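Local coordinates for protein LbaCas13a H328A (C2c2) (Lachnospiraceae bacterium NK4A179, PDB 5WLH) that binds and probably processes precursor CRISPR RNA and, guided by it, cleaves target RNA as a Cas13a-type CRISPR effector nuclease, at residues 733-743 and 797-808. Sequence-based numbering, arbitrary orientation.
Sequences LNDKNVRERFI and VQVNPDYTLAQI
R739 reaches from the helix that starts at K736 to the loop joining helices 786-799 and 805-813, where its NE donates a nearly straight hydrogen bond (164°) to Y803 O. From CB the chain leaves with CG anti to the backbone N (chi1 178°) and runs extended as far as NE. CG passes 4.1 Å from L805 N, and CD lies alongside Y803 O on the way to the bond. NE meets that carbonyl at 2.8 Å, with the oxygen in the guanidinium plane; a second, weak bond from NH1 to the same oxygen is doubtful, because the position of NH1 is uncertain in the model. NH2 turns back to E740 OE2 in a salt bridge of 3.3 Å, while I743 CD1 covers one guanidinium face, 3.9 Å above its centre. The loop it grips is a type I beta turn from N800 to Y803, braced by an Asx turn in which N800 OD1 accepts from D802 N. It runs directly into a capping box, T804 and Q807 exchanging side-chain-to-backbone bonds at the start of helix 805-813. Just inside that cap, L805 enters the apolar part of the contact. Its CD1 sits over one face of the F742 ring in a CH-pi contact, 3.6 Å from the centroid, and its CD2 packs against V738 CG1. F742 also touches L846 and N849 of helix 843-861, which extends the packing beyond helices 736-745 and 805-813. Farther along, I743 CD1 rests against two neighbouring methyls, V797 CG1 at 3.7 Å and I808 CD1, so that it touches both helices that flank the loop. At the other end, a water donates to L733 O and accepts from A806 N, linking the residues before helix 736-745 to the first turn of helix 805-813.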
loop_
_atom_site.group_PDB
_atom_site.type_symbol
_atom_site.label_atom_id
_atom_site.label_comp_id
_atom_site.label_asym_id
_atom_site.label_seq_id
_atom_site.Cartn_x
_atom_site.Cartn_y
_atom_site.Cartn_z
ATOM N N LEU A 733 14.280 23.882 -6.935
ATOM C CA LEU A 733 12.997 23.769 -6.250
ATOM C C LEU A 733 12.874 24.721 -5.063
ATOM O O LEU A 733 11.767 25.160 -4.749
ATOM C CB LEU A 733 12.765 22.319 -5.802
ATOM C CG LEU A 733 12.441 21.298 -6.892
ATOM C CD1 LEU A 733 12.430 19.891 -6.286
ATOM C CD2 LEU A 733 11.118 21.614 -7.574
ATOM N N ASN A 734 13.982 25.069 -4.400
ATOM C CA ASN A 734 13.941 25.952 -3.239
ATOM C C ASN A 734 14.245 27.405 -3.571
ATOM O O ASN A 734 14.313 28.232 -2.655
ATOM C CB ASN A 734 14.924 25.470 -2.172
ATOM C CG ASN A 734 14.668 24.043 -1.760
ATOM O OD1 ASN A 734 13.522 23.597 -1.713
ATOM N ND2 ASN A 734 15.735 23.309 -1.483
ATOM N N ASP A 735 14.430 27.737 -4.840
ATOM C CA ASP A 735 14.812 29.096 -5.195
ATOM C C ASP A 735 13.622 30.040 -5.047
ATOM O O ASP A 735 12.526 29.767 -5.551
ATOM C CB ASP A 735 15.362 29.129 -6.614
ATOM C CG ASP A 735 15.817 30.518 -7.023
ATOM O OD1 ASP A 735 16.980 30.863 -6.738
ATOM O OD2 ASP A 735 15.003 31.254 -7.609
ATOM N N LYS A 736 13.846 31.154 -4.346
ATOM C CA LYS A 736 12.766 32.092 -4.049
ATOM C C LYS A 736 12.178 32.691 -5.320
ATOM O O LYS A 736 10.954 32.812 -5.451
ATOM C CB LYS A 736 13.282 33.199 -3.130
ATOM C CG LYS A 736 12.250 34.279 -2.804
ATOM C CD LYS A 736 12.613 35.612 -3.444
ATOM C CE LYS A 736 11.363 36.420 -3.764
ATOM N NZ LYS A 736 11.552 37.284 -4.964
ATOM N N ASN A 737 13.036 33.092 -6.260
ATOM C CA ASN A 737 12.547 33.693 -7.497
ATOM C C ASN A 737 11.758 32.687 -8.320
ATOM O O ASN A 737 10.754 33.042 -8.946
ATOM C CB ASN A 737 13.716 34.251 -8.305
ATOM C CG ASN A 737 14.355 35.444 -7.638
ATOM O OD1 ASN A 737 13.676 36.252 -7.007
ATOM N ND2 ASN A 737 15.671 35.557 -7.761
ATOM N N VAL A 738 12.208 31.426 -8.340
ATOM C CA VAL A 738 11.468 30.377 -9.039
ATOM C C VAL A 738 10.036 30.308 -8.530
ATOM O O VAL A 738 9.085 30.206 -9.313
ATOM C CB VAL A 738 12.190 29.023 -8.880
ATOM C CG1 VAL A 738 11.251 27.851 -9.195
ATOM C CG2 VAL A 738 13.395 28.974 -9.789
ATOM N N ARG A 739 9.859 30.376 -7.211
ATOM C CA ARG A 739 8.522 30.252 -6.639
ATOM C C ARG A 739 7.613 31.384 -7.105
ATOM O O ARG A 739 6.507 31.142 -7.606
ATOM C CB ARG A 739 8.625 30.220 -5.120
ATOM C CG ARG A 739 7.312 30.146 -4.388
ATOM C CD ARG A 739 7.564 30.546 -2.953
ATOM N NE ARG A 739 6.333 30.710 -2.201
ATOM C CZ ARG A 739 5.690 31.860 -2.044
ATOM N NH1 ARG A 739 4.575 31.888 -1.329
ATOM N NH2 ARG A 739 6.150 32.975 -2.604
ATOM N N GLU A 740 8.070 32.632 -6.960
ATOM C CA GLU A 740 7.253 33.776 -7.372
ATOM C C GLU A 740 6.899 33.714 -8.855
ATOM O O GLU A 740 5.769 34.037 -9.244
ATOM C CB GLU A 740 7.977 35.083 -7.049
ATOM C CG GLU A 740 8.471 35.194 -5.606
ATOM C CD GLU A 740 7.368 35.549 -4.612
ATOM O OE1 GLU A 740 6.184 35.604 -5.017
ATOM O OE2 GLU A 740 7.689 35.779 -3.423
ATOM N N ARG A 741 7.844 33.292 -9.701
ATOM C CA ARG A 741 7.592 33.233 -11.137
ATOM C C ARG A 741 6.717 32.046 -11.517
ATOM O O ARG A 741 5.937 32.131 -12.477
ATOM C CB ARG A 741 8.913 33.164 -11.903
ATOM C CG ARG A 741 9.657 34.484 -11.992
ATOM C CD ARG A 741 10.058 34.780 -13.427
ATOM N NE ARG A 741 9.047 34.329 -14.385
ATOM C CZ ARG A 741 7.945 35.007 -14.704
ATOM N NH1 ARG A 741 7.689 36.187 -14.149
ATOM N NH2 ARG A 741 7.091 34.501 -15.586
ATOM N N PHE A 742 6.847 30.928 -10.800
ATOM C CA PHE A 742 5.925 29.820 -11.011
ATOM C C PHE A 742 4.494 30.250 -10.719
ATOM O O PHE A 742 3.573 29.908 -11.468
ATOM C CB PHE A 742 6.332 28.634 -10.133
ATOM C CG PHE A 742 5.330 27.506 -10.116
ATOM C CD1 PHE A 742 4.241 27.531 -9.248
ATOM C CD2 PHE A 742 5.489 26.414 -10.948
ATOM C CE1 PHE A 742 3.329 26.494 -9.225
ATOM C CE2 PHE A 742 4.578 25.373 -10.932
ATOM C CZ PHE A 742 3.500 25.412 -10.072
ATOM N N ILE A 743 4.297 30.988 -9.627
ATOM C CA ILE A 743 2.959 31.406 -9.215
ATOM C C ILE A 743 2.367 32.362 -10.240
ATOM O O ILE A 743 1.187 32.265 -10.602
ATOM C CB ILE A 743 3.019 32.050 -7.817
ATOM C CG1 ILE A 743 3.369 31.006 -6.744
ATOM C CG2 ILE A 743 1.701 32.747 -7.471
ATOM C CD1 ILE A 743 3.723 31.625 -5.413
ATOM N N VAL A 797 -1.907 30.286 -2.138
ATOM C CA VAL A 797 -1.018 31.339 -1.654
ATOM C C VAL A 797 -1.790 32.372 -0.844
ATOM O O VAL A 797 -1.229 33.006 0.061
ATOM C CB VAL A 797 -0.264 31.989 -2.826
ATOM C CG1 VAL A 797 0.636 30.963 -3.495
ATOM C CG2 VAL A 797 -1.240 32.585 -3.826
ATOM N N GLN A 798 -3.078 32.564 -1.150
ATOM C CA GLN A 798 -3.920 33.412 -0.314
ATOM C C GLN A 798 -3.973 32.879 1.112
ATOM O O GLN A 798 -3.815 33.632 2.078
ATOM C CB GLN A 798 -5.329 33.505 -0.905
ATOM C CG GLN A 798 -5.668 34.839 -1.572
ATOM C CD GLN A 798 -6.747 34.708 -2.647
ATOM O OE1 GLN A 798 -7.724 33.972 -2.483
ATOM N NE2 GLN A 798 -6.569 35.425 -3.755
ATOM N N VAL A 799 -4.174 31.566 1.259
ATOM C CA VAL A 799 -4.322 30.978 2.589
ATOM C C VAL A 799 -3.027 31.107 3.381
ATOM O O VAL A 799 -3.046 31.372 4.588
ATOM C CB VAL A 799 -4.785 29.512 2.469
ATOM C CG1 VAL A 799 -4.797 28.831 3.825
ATOM C CG2 VAL A 799 -6.163 29.465 1.842
ATOM N N ASN A 800 -1.883 30.912 2.724
ATOM C CA ASN A 800 -0.599 31.128 3.381
ATOM C C ASN A 800 0.402 31.606 2.340
ATOM O O ASN A 800 0.805 30.837 1.458
ATOM C CB ASN A 800 -0.097 29.861 4.077
ATOM C CG ASN A 800 1.039 30.137 5.055
ATOM O OD1 ASN A 800 1.835 31.062 4.867
ATOM N ND2 ASN A 800 1.123 29.326 6.108
ATOM N N PRO A 801 0.806 32.877 2.398
ATOM C CA PRO A 801 1.770 33.385 1.412
ATOM C C PRO A 801 3.133 32.734 1.504
ATOM O O PRO A 801 3.886 32.783 0.526
ATOM C CB PRO A 801 1.853 34.884 1.739
ATOM C CG PRO A 801 0.600 35.176 2.501
ATOM C CD PRO A 801 0.324 33.938 3.293
ATOM N N ASP A 802 3.476 32.132 2.639
ATOM C CA ASP A 802 4.801 31.577 2.858
ATOM C C ASP A 802 4.921 30.116 2.443
ATOM O O ASP A 802 5.957 29.503 2.717
ATOM C CB ASP A 802 5.187 31.711 4.334
ATOM C CG ASP A 802 5.126 33.150 4.827
ATOM O OD1 ASP A 802 5.254 34.072 3.991
ATOM O OD2 ASP A 802 4.949 33.352 6.050
ATOM N N TYR A 803 3.893 29.540 1.825
ATOM C CA TYR A 803 3.982 28.164 1.350
ATOM C C TYR A 803 5.063 28.053 0.289
ATOM O O TYR A 803 5.053 28.790 -0.705
ATOM C CB TYR A 803 2.645 27.693 0.769
ATOM C CG TYR A 803 1.615 27.234 1.788
ATOM C CD1 TYR A 803 1.993 26.773 3.040
ATOM C CD2 TYR A 803 0.257 27.265 1.486
ATOM C CE1 TYR A 803 1.042 26.356 3.974
ATOM C CE2 TYR A 803 -0.700 26.852 2.407
ATOM C CZ TYR A 803 -0.303 26.398 3.647
ATOM O OH TYR A 803 -1.258 25.994 4.561
ATOM N N THR A 804 5.992 27.128 0.498
ATOM C CA THR A 804 7.032 26.880 -0.483
ATOM C C THR A 804 6.422 26.369 -1.784
ATOM O O THR A 804 5.253 25.988 -1.846
ATOM C CB THR A 804 8.031 25.862 0.060
ATOM O OG1 THR A 804 7.366 24.604 0.225
ATOM C CG2 THR A 804 8.546 26.310 1.396
ATOM N N LEU A 805 7.237 26.373 -2.844
ATOM C CA LEU A 805 6.814 25.752 -4.095
ATOM C C LEU A 805 6.458 24.289 -3.874
ATOM O O LEU A 805 5.462 23.792 -4.419
ATOM C CB LEU A 805 7.913 25.879 -5.152
ATOM C CG LEU A 805 7.711 25.146 -6.484
ATOM C CD1 LEU A 805 6.475 25.636 -7.227
ATOM C CD2 LEU A 805 8.942 25.317 -7.371
ATOM N N ALA A 806 7.261 23.582 -3.081
ATOM C CA ALA A 806 6.925 22.193 -2.784
ATOM C C ALA A 806 5.547 22.099 -2.147
ATOM O O ALA A 806 4.754 21.223 -2.499
ATOM C CB ALA A 806 7.986 21.586 -1.867
ATOM N N GLN A 807 5.239 23.007 -1.215
ATOM C CA GLN A 807 3.952 22.943 -0.527
ATOM C C GLN A 807 2.803 23.312 -1.447
ATOM O O GLN A 807 1.713 22.744 -1.328
ATOM C CB GLN A 807 3.983 23.829 0.718
ATOM C CG GLN A 807 4.970 23.291 1.754
ATOM C CD GLN A 807 5.249 24.237 2.902
ATOM O OE1 GLN A 807 5.260 25.463 2.742
ATOM N NE2 GLN A 807 5.488 23.668 4.071
ATOM N N ILE A 808 3.028 24.224 -2.396
ATOM C CA ILE A 808 2.018 24.454 -3.422
ATOM C C ILE A 808 1.801 23.188 -4.244
ATOM O O ILE A 808 0.659 22.789 -4.507
ATOM C CB ILE A 808 2.408 25.654 -4.306
ATOM C CG1 ILE A 808 2.475 26.919 -3.457
ATOM C CG2 ILE A 808 1.407 25.808 -5.424
ATOM C CD1 ILE A 808 3.183 28.080 -4.142
HETATM O O HOH W 1 10.054 24.169 -2.561
#